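Local coordinates for ganglioside-induced differentiation-associated protein 2 (Homo sapiens, PDB 4UML) that is of uncertain molecular function, but carries the macro domain given here, a fold that in many relatives recognises ADP-ribose and related ligands, at residues A71-T75 and V86-F91; I90-A94 and G118-A122; G111-L115 and N152-L156; S163-V169 and E202-V208. All blocks are in the same frame, centred on the assembly; numbering follows the deposited sequence. Where two conformers were deposited one is given.

How the contacts relate
Going from the N terminus, contact 1 closes first: ten residues on from strand 71-75, residues 86-91 of helix 85-94 pack back on it. Contact 2 starts on that same helix, sharing Ile90 and Phe91, and closes a longer loop onto the turn at 118-122; Ile72 CD1 and Leu121 CD1, 3.8 Å apart, join the two. Contact 3 opens at 111-115, before contact 2 has closed, so these two cross; it brings the edge strand against helix 139-159. Contact 4 follows in series, pairing 163-169 with 202-208. Contacts 1, 3 and 4 reach one sheet, in which strand 164-167 neighbours 71-75; Phe167 CE1 also packs on Val153 CG1 of contact 3 at 3.5 Å.

Contact 1 of 4, residues A71-T75 and V86-F91; sequences AIVNT and VSESIF
This is a buried strand-on-helix packing: inner strand 71-75 of the central sheet lies against residues 86-91 of helix 85-94. The strand is extended and the helix regular, with Ile90 N to Val86 O at 3.1 Å and Phe91 N to Ser87 O at 2.9 Å. Their axes approach to 7.8 Å and run at 127° between N-to-C directions (signed crossing angle -127°), and the closest CA pair is Asn74 with Ser87, 5.9 Å. Ile90, in the mt rotamer, points at the strand and drives its CD1 into a hollow formed by Ile72 CD1, Val73 O and Asn74 CB, each 3.6 Å away. One turn earlier Val86 CG1 sits 4.0 Å from Val73 O and 4.2 Å from Thr75 N. Layering of helices on a mixed six-stranded sheet is the macro-domain architecture, and here the helix covers the face bearing Ile72 and Asn74, while Val73 points away from it and touches Val165 and Phe167 of the neighbouring strand. The polar link is a short hydrogen bond, Ser87 OG donating to Asn74 OD1 at 2.6 Å, with Asn74 at chi1 180° and Ser87 at chi1 -68°. Asn74 ND2 bonds to His128 ND1 and lies 3.9 Å from Phe91 CE1. Asn84 hydrogen-bonds to both Thr75 O and Ser87 N, tying strand end to helix start.

Contact 2 of 4, residues I90-A94 and G118-A122; sequences IFMLA and GFNLA
Leu121 forms the apolar centre: its mt side chain reaches the last turn of helix 85-94, with CD2 3.4 Å from Leu93 CB and 3.6 Å from Ala94 N, and CG 3.9 Å from Ala94 CB. Ile90 extends this patch more loosely, CG2 to Leu121 CD1 being 4.3 Å. Segment 90-94 is helical, closed by Ala94 N to Ile90 O at 2.9 Å. Facing it, Gly118 to Leu121 makes a type II' beta turn with Leu121 N to Gly118 O at 3.0 Å; Phe119 takes up phi 57°, psi -115°, and Asn120 phi -82°, psi 3°. Ala94 and Asn120 have the nearest CA atoms, 4.4 Å apart. This lets the turn receive the helix terminus: Asn120 N donates to Ala94 O at 2.9 Å, and Asn120 ND2, with chi1 -172°, adds a weak bond to Leu93 O at 3.4 Å. Water 1 links Met92 O (3.1 Å), Leu93 O (3.0 Å) and Asn120 ND2 (3.2 Å), while water 2 joins Leu93 O (3.3 Å) to Asn120 O (2.7 Å). In this macro domain the turn belongs to the connection between strands 113-117 and 125-129; Phe119 reaches helix 97-105, and Leu121 also touches Ile72 and Ile126 of the sheet.

Contact 3 of 4, residues G111-L115 and N152-L156; sequences GEAKL and NVLQL
In this part of the macro domain's helix-covered sheet, edge strand 113-117 packs on helix 139-159. The short segments of strand 113-115 and helix 152-156 run 8.0 Å apart at closest approach, their N-to-C directions 32° apart (signed crossing angle -32°). Ala113 and Asn152 have the nearest CA atoms, 5.6 Å apart. Ala113 and Leu115 point their CA-to-CB bonds toward the helix, Lys114 and the preceding Glu112 away. Ala113 CB is the small bump, fitting between Asn152 CB at 3.9 Å, Val153 CG2 at 4.2 Å and Leu156 CD1 at 3.8 Å. Leu156, with chi1 -91° and chi2 173°, is the large one: its CD1 lies along the strand backbone, 3.7 Å from Ala113 O, 3.8 Å from Lys114 N and 4.0 Å from Leu115 N. Leu115 CB borders that hollow at 4.5 Å from the same CD1. The Glu112 carboxylate forms a salt bridge with Arg109. Gly111 has phi 90°, psi -16°, a conformation suited to glycine, and its carbonyl O accepts a hydrogen bond from Asn152 ND2 at 2.9 Å.

Contact 4 of 4, residues S163-V169 and E202-V208; sequences SSVGFCV and EKVVFAV
Glu202 starts the pairing: its N donates to Ser163 O at 2.7 Å, and Lys203 N shares that acceptor at 3.2 Å. Lys203 O then takes Val165 N at 3.1 Å, with Ser164 CA also 3.1 Å away in a CA-H...O contact. Val204 projects onto the face it shares with Val165, Phe167 and Phe206, placing CG1 3.6 Å from Phe167 CD2 at the ring edge. These are parallel strands, whose axes approach to 4.7 Å with 14° between their N-to-C directions, joined by a beta-alpha-beta crossover through helix 179-197; this helix and helix 139-159 cover that face. Val205 bonds both ways, its N to Val165 O at 2.9 Å and its O to Phe167 N at 2.7 Å; its O also lies 3.6 Å from Gly166 CA in a CA-H...O contact. Phe206 (chi1 -63°) runs near parallel to Phe167 (chi1 -78°), planes at 22°, but centroids 6.0 Å apart leave little overlap. Ala207 N donates to Phe167 O at 2.9 Å; beyond, water 3 bridges Ala207 O (2.6 Å) and Val169 N (3.2 Å). Val208 CG1 lies 4.1 Å from Val169 CG2.

Contact 1 of 4, residues A71-T75 and V86-F91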
loop_
_atom_site.group_PDB
_atom_site.type_symbol
_atom_site.label_atom_id
_atom_site.label_comp_id
_atom_site.label_asym_id
_atom_site.label_seq_id
_atom_site.Cartn_x
_atom_site.Cartn_y
_atom_site.Cartn_z
ATOM N N ALA A 71 -8.287 -4.983 3.034
ATOM C CA ALA A 71 -7.076 -5.624 2.565
ATOM C C ALA A 71 -5.831 -4.877 3.040
ATOM O O ALA A 71 -5.803 -3.637 3.128
ATOM C CB ALA A 71 -7.066 -5.699 1.046
ATOM N N ILE A 72 -4.809 -5.643 3.366
ATOM C CA ILE A 72 -3.468 -5.120 3.526
ATOM C C ILE A 72 -2.615 -5.658 2.386
ATOM O O ILE A 72 -2.939 -6.685 1.756
ATOM C CB ILE A 72 -2.846 -5.393 4.912
ATOM C CG1 ILE A 72 -2.693 -6.899 5.170
ATOM C CG2 ILE A 72 -3.638 -4.725 6.009
ATOM C CD1 ILE A 72 -1.444 -7.180 5.928
ATOM N N VAL A 73 -1.548 -4.930 2.108
ATOM C CA VAL A 73 -0.687 -5.197 0.985
ATOM C C VAL A 73 0.669 -5.783 1.429
ATOM O O VAL A 73 1.330 -5.260 2.304
ATOM C CB VAL A 73 -0.441 -3.917 0.192
ATOM C CG1 VAL A 73 0.504 -4.188 -0.976
ATOM C CG2 VAL A 73 -1.747 -3.301 -0.303
ATOM N N ASN A 74 1.016 -6.906 0.824
ATOM C CA ASN A 74 2.271 -7.583 1.000
ATOM C C ASN A 74 3.098 -7.291 -0.244
ATOM O O ASN A 74 2.562 -7.174 -1.352
ATOM C CB ASN A 74 2.057 -9.082 1.159
ATOM C CG ASN A 74 3.386 -9.842 1.341
ATOM O OD1 ASN A 74 4.279 -9.358 1.991
ATOM N ND2 ASN A 74 3.515 -10.989 0.704
ATOM N N THR A 75 4.377 -7.035 -0.030
ATOM C CA THR A 75 5.318 -6.806 -1.116
ATOM C C THR A 75 6.324 -7.949 -1.128
ATOM O O THR A 75 6.820 -8.353 -0.057
ATOM C CB THR A 75 5.955 -5.413 -1.054
ATOM O OG1 THR A 75 6.607 -5.140 -2.292
ATOM C CG2 THR A 75 6.941 -5.240 0.114
ATOM N N VAL A 86 8.208 -6.569 5.841
ATOM C CA VAL A 86 6.769 -6.522 5.649
ATOM C C VAL A 86 6.212 -7.929 5.614
ATOM O O VAL A 86 5.348 -8.288 6.444
ATOM C CB VAL A 86 6.400 -5.712 4.374
ATOM C CG1 VAL A 86 4.948 -5.948 3.988
ATOM C CG2 VAL A 86 6.662 -4.246 4.619
ATOM N N SER A 87 6.749 -8.751 4.701
ATOM C CA SER A 87 6.325 -10.124 4.527
ATOM C C SER A 87 6.518 -10.974 5.770
ATOM O O SER A 87 5.747 -11.903 6.007
ATOM C CB SER A 87 7.095 -10.796 3.392
ATOM O OG SER A 87 6.737 -10.238 2.141
ATOM N N GLU A 88 7.576 -10.701 6.513
ATOM C CA GLU A 88 7.833 -11.462 7.737
ATOM C C GLU A 88 6.665 -11.313 8.727
ATOM O O GLU A 88 6.177 -12.301 9.264
ATOM C CB GLU A 88 9.136 -11.014 8.393
ATOM C CG GLU A 88 10.386 -11.527 7.698
ATOM C CD GLU A 88 11.658 -11.072 8.404
ATOM O OE1 GLU A 88 11.904 -11.568 9.534
ATOM O OE2 GLU A 88 12.404 -10.222 7.838
ATOM N N SER A 89 6.218 -10.083 8.969
ATOM C CA SER A 89 5.062 -9.873 9.878
ATOM C C SER A 89 3.799 -10.464 9.339
ATOM O O SER A 89 3.067 -11.135 10.061
ATOM C CB SER A 89 4.796 -8.404 10.100
ATOM O OG SER A 89 5.991 -7.803 10.483
ATOM N N ILE A 90 3.515 -10.149 8.074
ATOM C CA ILE A 90 2.309 -10.601 7.467
ATOM C C ILE A 90 2.239 -12.138 7.534
ATOM O O ILE A 90 1.217 -12.684 7.936
ATOM C CB ILE A 90 2.186 -10.103 6.011
ATOM C CG1 ILE A 90 1.983 -8.571 5.950
ATOM C CG2 ILE A 90 1.085 -10.839 5.324
ATOM C CD1 ILE A 90 1.789 -7.999 4.535
ATOM N N PHE A 91 3.291 -12.854 7.132
ATOM C CA PHE A 91 3.203 -14.342 7.132
ATOM C C PHE A 91 3.049 -14.923 8.548
ATOM O O PHE A 91 2.287 -15.867 8.795
ATOM C CB PHE A 91 4.443 -14.983 6.480
ATOM C CG PHE A 91 4.519 -14.823 4.991
ATOM C CD1 PHE A 91 3.438 -14.389 4.241
ATOM C CD2 PHE A 91 5.677 -15.151 4.332
ATOM C CE1 PHE A 91 3.530 -14.270 2.864
ATOM C CE2 PHE A 91 5.776 -15.035 2.956
ATOM C CZ PHE A 91 4.701 -14.605 2.220
#

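Contact 2 of 4, residues I90-A94 and G118-A122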
loop_
_atom_site.group_PDB
_atom_site.type_symbol
_atom_site.label_atom_id
_atom_site.label_comp_id
_atom_site.label_asym_id
_atom_site.label_seq_id
_atom_site.Cartn_x
_atom_site.Cartn_y
_atom_site.Cartn_z
ATOM N N ILE A 90 3.515 -10.149 8.074
ATOM C CA ILE A 90 2.309 -10.601 7.467
ATOM C C ILE A 90 2.239 -12.138 7.534
ATOM O O ILE A 90 1.217 -12.684 7.936
ATOM C CB ILE A 90 2.186 -10.103 6.011
ATOM C CG1 ILE A 90 1.983 -8.571 5.950
ATOM C CG2 ILE A 90 1.085 -10.839 5.324
ATOM C CD1 ILE A 90 1.789 -7.999 4.535
ATOM N N PHE A 91 3.291 -12.854 7.132
ATOM C CA PHE A 91 3.203 -14.342 7.132
ATOM C C PHE A 91 3.049 -14.923 8.548
ATOM O O PHE A 91 2.287 -15.867 8.795
ATOM C CB PHE A 91 4.443 -14.983 6.480
ATOM C CG PHE A 91 4.519 -14.823 4.991
ATOM C CD1 PHE A 91 3.438 -14.389 4.241
ATOM C CD2 PHE A 91 5.677 -15.151 4.332
ATOM C CE1 PHE A 91 3.530 -14.270 2.864
ATOM C CE2 PHE A 91 5.776 -15.035 2.956
ATOM C CZ PHE A 91 4.701 -14.605 2.220
ATOM N N MET A 92 3.760 -14.340 9.484
ATOM C CA MET A 92 3.662 -14.788 10.831
ATOM C C MET A 92 2.231 -14.605 11.351
ATOM O O MET A 92 1.660 -15.515 11.963
ATOM C CB MET A 92 4.626 -13.988 11.682
ATOM C CG MET A 92 4.384 -14.215 13.154
ATOM S SD MET A 92 5.721 -13.528 14.123
ATOM C CE MET A 92 6.998 -14.742 13.782
ATOM N N LEU A 93 1.635 -13.438 11.105
ATOM C CA LEU A 93 0.309 -13.158 11.688
ATOM C C LEU A 93 -0.822 -13.816 10.947
ATOM O O LEU A 93 -1.836 -14.175 11.564
ATOM C CB LEU A 93 0.107 -11.686 11.839
ATOM C CG LEU A 93 1.057 -11.106 12.876
ATOM C CD1 LEU A 93 0.846 -9.607 12.950
ATOM C CD2 LEU A 93 0.835 -11.771 14.238
ATOM N N ALA A 94 -0.667 -14.031 9.647
ATOM C CA ALA A 94 -1.672 -14.772 8.928
ATOM C C ALA A 94 -1.718 -16.255 9.342
ATOM O O ALA A 94 -2.795 -16.850 9.381
ATOM C CB ALA A 94 -1.479 -14.639 7.427
ATOM N N GLY A 118 -6.959 -13.375 4.383
ATOM C CA GLY A 118 -6.018 -12.921 5.408
ATOM C C GLY A 118 -5.745 -13.960 6.523
ATOM O O GLY A 118 -4.843 -13.799 7.334
ATOM N N PHE A 119 -6.545 -15.011 6.580
ATOM C CA PHE A 119 -6.369 -16.079 7.601
ATOM C C PHE A 119 -6.405 -15.501 9.038
ATOM O O PHE A 119 -7.452 -14.955 9.394
ATOM C CB PHE A 119 -5.185 -16.983 7.191
ATOM C CG PHE A 119 -5.417 -17.632 5.830
ATOM C CD1 PHE A 119 -6.346 -18.669 5.687
ATOM C CD2 PHE A 119 -4.794 -17.148 4.673
ATOM C CE1 PHE A 119 -6.588 -19.265 4.441
ATOM C CE2 PHE A 119 -5.049 -17.728 3.421
ATOM C CZ PHE A 119 -5.940 -18.782 3.301
ATOM N N ASN A 120 -5.343 -15.547 9.838
ATOM C CA ASN A 120 -5.449 -14.963 11.184
ATOM C C ASN A 120 -5.246 -13.444 11.263
ATOM O O ASN A 120 -5.249 -12.856 12.356
ATOM C CB ASN A 120 -4.558 -15.700 12.185
ATOM C CG ASN A 120 -4.778 -15.265 13.640
ATOM O OD1 ASN A 120 -5.874 -15.282 14.153
ATOM N ND2 ASN A 120 -3.719 -14.894 14.289
ATOM N N LEU A 121 -5.052 -12.781 10.133
ATOM C CA LEU A 121 -4.861 -11.348 10.195
ATOM C C LEU A 121 -6.181 -10.668 10.530
ATOM O O LEU A 121 -7.278 -11.190 10.204
ATOM C CB LEU A 121 -4.388 -10.804 8.845
ATOM C CG LEU A 121 -3.014 -11.159 8.322
ATOM C CD1 LEU A 121 -2.857 -10.553 6.925
ATOM C CD2 LEU A 121 -1.927 -10.680 9.274
ATOM N N ALA A 122 -6.087 -9.498 11.144
ATOM C CA ALA A 122 -7.292 -8.665 11.317
ATOM C C ALA A 122 -7.957 -8.285 9.982
ATOM O O ALA A 122 -9.178 -8.093 9.916
ATOM C CB ALA A 122 -6.966 -7.440 12.122
HETATM O O HOH W 1 -0.924 -16.229 13.493
HETATM O O HOH W 2 -3.054 -11.590 13.178
#

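Contact 3 of 4, residues G111-L115 and N152-L156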
loop_
_atom_site.group_PDB
_atom_site.type_symbol
_atom_site.label_atom_id
_atom_site.label_comp_id
_atom_site.label_asym_id
_atom_site.label_seq_id
_atom_site.Cartn_x
_atom_site.Cartn_y
_atom_site.Cartn_z
ATOM N N GLY A 111 4.921 -5.948 -10.974
ATOM C CA GLY A 111 3.855 -5.029 -11.295
ATOM C C GLY A 111 2.445 -5.526 -11.106
ATOM O O GLY A 111 1.528 -4.732 -11.109
ATOM N N GLU A 112 2.224 -6.816 -10.970
ATOM C CA GLU A 112 0.841 -7.268 -10.867
ATOM C C GLU A 112 0.460 -7.515 -9.403
ATOM O O GLU A 112 1.313 -7.553 -8.537
ATOM C CB GLU A 112 0.555 -8.493 -11.768
ATOM C CG GLU A 112 0.950 -9.842 -11.214
ATOM C CD GLU A 112 0.374 -11.065 -11.978
ATOM O OE1 GLU A 112 -0.856 -11.165 -12.222
ATOM O OE2 GLU A 112 1.153 -11.971 -12.285
ATOM N N ALA A 113 -0.834 -7.638 -9.138
ATOM C CA ALA A 113 -1.322 -7.869 -7.778
ATOM C C ALA A 113 -2.265 -9.058 -7.732
ATOM O O ALA A 113 -2.993 -9.320 -8.686
ATOM C CB ALA A 113 -2.010 -6.631 -7.235
ATOM N N LYS A 114 -2.256 -9.761 -6.613
ATOM C CA LYS A 114 -3.049 -10.972 -6.434
ATOM C C LYS A 114 -3.608 -11.095 -5.007
ATOM O O LYS A 114 -2.898 -10.883 -4.016
ATOM C CB LYS A 114 -2.207 -12.233 -6.751
ATOM C CG LYS A 114 -1.851 -12.415 -8.231
ATOM C CD LYS A 114 -1.251 -13.781 -8.520
ATOM C CE LYS A 114 -1.193 -14.052 -10.019
ATOM N NZ LYS A 114 -0.600 -15.402 -10.282
ATOM N N LEU A 115 -4.869 -11.514 -4.931
ATOM C CA LEU A 115 -5.620 -11.549 -3.709
ATOM C C LEU A 115 -5.517 -12.911 -3.036
ATOM O O LEU A 115 -5.598 -13.957 -3.705
ATOM C CB LEU A 115 -7.077 -11.283 -4.051
ATOM C CG LEU A 115 -7.966 -10.965 -2.853
ATOM C CD1 LEU A 115 -7.743 -9.528 -2.397
ATOM C CD2 LEU A 115 -9.419 -11.189 -3.228
ATOM N N ASN A 152 -2.697 -1.671 -9.739
ATOM C CA ASN A 152 -3.332 -2.969 -9.641
ATOM C C ASN A 152 -3.876 -3.333 -8.256
ATOM O O ASN A 152 -4.871 -4.070 -8.148
ATOM C CB ASN A 152 -2.401 -4.037 -10.183
ATOM C CG ASN A 152 -2.315 -4.000 -11.704
ATOM O OD1 ASN A 152 -3.324 -3.782 -12.362
ATOM N ND2 ASN A 152 -1.117 -4.176 -12.258
ATOM N N VAL A 153 -3.220 -2.849 -7.196
ATOM C CA VAL A 153 -3.762 -3.008 -5.850
ATOM C C VAL A 153 -5.111 -2.338 -5.755
ATOM O O VAL A 153 -6.119 -2.925 -5.297
ATOM C CB VAL A 153 -2.801 -2.382 -4.802
ATOM C CG1 VAL A 153 -3.474 -2.247 -3.441
ATOM C CG2 VAL A 153 -1.582 -3.290 -4.662
ATOM N N LEU A 154 -5.110 -1.089 -6.195
ATOM C CA LEU A 154 -6.326 -0.299 -6.199
ATOM C C LEU A 154 -7.419 -0.878 -7.107
ATOM O O LEU A 154 -8.589 -0.778 -6.758
ATOM C CB LEU A 154 -6.005 1.129 -6.594
ATOM C CG LEU A 154 -5.176 1.871 -5.545
ATOM C CD1 LEU A 154 -4.604 3.164 -6.131
ATOM C CD2 LEU A 154 -5.946 2.131 -4.269
ATOM N N GLN A 155 -7.042 -1.453 -8.245
ATOM C CA GLN A 155 -7.965 -2.152 -9.166
ATOM C C GLN A 155 -8.656 -3.296 -8.448
ATOM O O GLN A 155 -9.867 -3.495 -8.583
ATOM C CB GLN A 155 -7.198 -2.708 -10.395
ATOM C CG GLN A 155 -8.019 -3.483 -11.449
ATOM C CD GLN A 155 -7.234 -3.763 -12.744
ATOM O OE1 GLN A 155 -6.107 -3.307 -12.916
ATOM N NE2 GLN A 155 -7.835 -4.512 -13.653
ATOM N N LEU A 156 -7.862 -4.080 -7.729
ATOM C CA LEU A 156 -8.393 -5.192 -6.962
ATOM C C LEU A 156 -9.344 -4.701 -5.898
ATOM O O LEU A 156 -10.418 -5.264 -5.701
ATOM C CB LEU A 156 -7.287 -6.032 -6.325
ATOM C CG LEU A 156 -6.774 -7.207 -7.144
ATOM C CD1 LEU A 156 -5.572 -7.830 -6.455
ATOM C CD2 LEU A 156 -7.878 -8.247 -7.363
#

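Contact 4 of 4, residues S163-V169 and E202-V208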
loop_
_atom_site.group_PDB
_atom_site.type_symbol
_atom_site.label_atom_id
_atom_site.label_comp_id
_atom_site.label_asym_id
_atom_site.label_seq_id
_atom_site.Cartn_x
_atom_site.Cartn_y
_atom_site.Cartn_z
ATOM N N SER A 163 -13.788 -1.348 1.403
ATOM C CA SER A 163 -13.903 -0.041 2.022
ATOM C C SER A 163 -12.559 0.581 2.473
ATOM O O SER A 163 -12.457 1.807 2.593
ATOM C CB SER A 163 -14.886 -0.118 3.191
ATOM O OG SER A 163 -14.351 -0.894 4.243
ATOM N N SER A 164 -11.529 -0.240 2.700
ATOM C CA SER A 164 -10.214 0.289 3.070
ATOM C C SER A 164 -9.079 -0.617 2.624
ATOM O O SER A 164 -9.240 -1.852 2.494
ATOM C CB SER A 164 -10.091 0.572 4.564
ATOM O OG SER A 164 -10.257 -0.592 5.322
ATOM N N VAL A 165 -7.951 0.027 2.339
ATOM C CA VAL A 165 -6.712 -0.639 1.922
ATOM C C VAL A 165 -5.546 -0.086 2.763
ATOM O O VAL A 165 -5.385 1.129 2.905
ATOM C CB VAL A 165 -6.425 -0.498 0.418
ATOM C CG1 VAL A 165 -5.140 -1.234 0.008
ATOM C CG2 VAL A 165 -7.586 -1.050 -0.408
ATOM N N GLY A 166 -4.825 -0.996 3.404
ATOM C CA GLY A 166 -3.582 -0.695 4.086
ATOM C C GLY A 166 -2.386 -0.971 3.206
ATOM O O GLY A 166 -2.035 -2.109 2.976
ATOM N N PHE A 167 -1.774 0.073 2.687
ATOM C CA PHE A 167 -0.538 -0.067 1.938
ATOM C C PHE A 167 0.672 -0.186 2.838
ATOM O O PHE A 167 0.817 0.565 3.784
ATOM C CB PHE A 167 -0.283 1.128 1.016
ATOM C CG PHE A 167 -1.079 1.105 -0.246
ATOM C CD1 PHE A 167 -0.630 0.394 -1.357
ATOM C CD2 PHE A 167 -2.259 1.814 -0.331
ATOM C CE1 PHE A 167 -1.361 0.376 -2.524
ATOM C CE2 PHE A 167 -2.981 1.802 -1.495
ATOM C CZ PHE A 167 -2.550 1.074 -2.579
ATOM N N CYS A 168 1.548 -1.126 2.501
ATOM C CA CYS A 168 2.932 -1.091 2.958
ATOM C C CYS A 168 3.651 -0.184 1.975
ATOM O O CYS A 168 3.105 0.213 0.921
ATOM C CB CYS A 168 3.561 -2.481 2.977
ATOM S SG CYS A 168 3.674 -3.252 1.327
ATOM N N VAL A 169 4.885 0.149 2.303
ATOM C CA VAL A 169 5.742 0.798 1.337
ATOM C C VAL A 169 6.105 -0.291 0.340
ATOM O O VAL A 169 6.791 -1.253 0.707
ATOM C CB VAL A 169 6.965 1.406 2.056
ATOM C CG1 VAL A 169 7.934 2.005 1.040
ATOM C CG2 VAL A 169 6.498 2.496 3.031
ATOM N N GLU A 202 -13.424 4.235 1.814
ATOM C CA GLU A 202 -13.458 5.068 2.966
ATOM C C GLU A 202 -12.056 5.504 3.355
ATOM O O GLU A 202 -11.854 6.661 3.713
ATOM C CB GLU A 202 -14.139 4.334 4.127
ATOM C CG GLU A 202 -15.603 3.984 3.841
ATOM C CD GLU A 202 -16.263 3.170 4.950
ATOM O OE1 GLU A 202 -15.599 2.814 5.943
ATOM O OE2 GLU A 202 -17.468 2.880 4.825
ATOM N N LYS A 203 -11.079 4.583 3.319
ATOM C CA LYS A 203 -9.748 4.885 3.838
ATOM C C LYS A 203 -8.641 4.169 3.055
ATOM O O LYS A 203 -8.788 3.009 2.629
ATOM C CB LYS A 203 -9.615 4.502 5.317
ATOM C CG LYS A 203 -10.444 5.303 6.324
ATOM C CD LYS A 203 -10.070 6.775 6.389
ATOM C CE LYS A 203 -11.214 7.595 6.990
ATOM N NZ LYS A 203 -11.352 7.241 8.431
ATOM N N VAL A 204 -7.574 4.907 2.818
ATOM C CA VAL A 204 -6.318 4.366 2.329
ATOM C C VAL A 204 -5.288 4.727 3.379
ATOM O O VAL A 204 -5.160 5.906 3.760
ATOM C CB VAL A 204 -5.935 4.918 0.951
ATOM C CG1 VAL A 204 -4.520 4.484 0.571
ATOM C CG2 VAL A 204 -6.920 4.444 -0.091
ATOM N N VAL A 205 -4.605 3.704 3.897
ATOM C CA VAL A 205 -3.619 3.895 4.920
ATOM C C VAL A 205 -2.265 3.595 4.344
ATOM O O VAL A 205 -2.022 2.492 3.838
ATOM C CB VAL A 205 -3.838 2.991 6.147
ATOM C CG1 VAL A 205 -2.755 3.232 7.190
ATOM C CG2 VAL A 205 -5.198 3.209 6.740
ATOM N N PHE A 206 -1.386 4.585 4.436
ATOM C CA PHE A 206 0.027 4.393 4.159
ATOM C C PHE A 206 0.727 4.061 5.469
ATOM O O PHE A 206 0.967 4.961 6.273
ATOM C CB PHE A 206 0.610 5.649 3.537
ATOM C CG PHE A 206 0.012 6.018 2.199
ATOM C CD1 PHE A 206 0.377 5.338 1.043
ATOM C CD2 PHE A 206 -0.846 7.097 2.080
ATOM C CE1 PHE A 206 -0.146 5.683 -0.191
ATOM C CE2 PHE A 206 -1.372 7.464 0.835
ATOM C CZ PHE A 206 -1.031 6.754 -0.306
ATOM N N ALA A 207 0.973 2.767 5.690
ATOM C CA ALA A 207 1.743 2.262 6.817
ATOM C C ALA A 207 3.231 2.418 6.545
ATOM O O ALA A 207 3.753 1.875 5.551
ATOM C CB ALA A 207 1.435 0.800 7.058
ATOM N N VAL A 208 3.917 3.146 7.420
ATOM C CA VAL A 208 5.338 3.449 7.231
ATOM C C VAL A 208 6.168 3.065 8.459
ATOM O O VAL A 208 5.636 2.878 9.530
ATOM C CB VAL A 208 5.568 4.925 6.882
ATOM C CG1 VAL A 208 4.893 5.259 5.557
ATOM C CG2 VAL A 208 5.115 5.880 7.981
HETATM O O HOH W 3 5.105 -0.360 5.409
#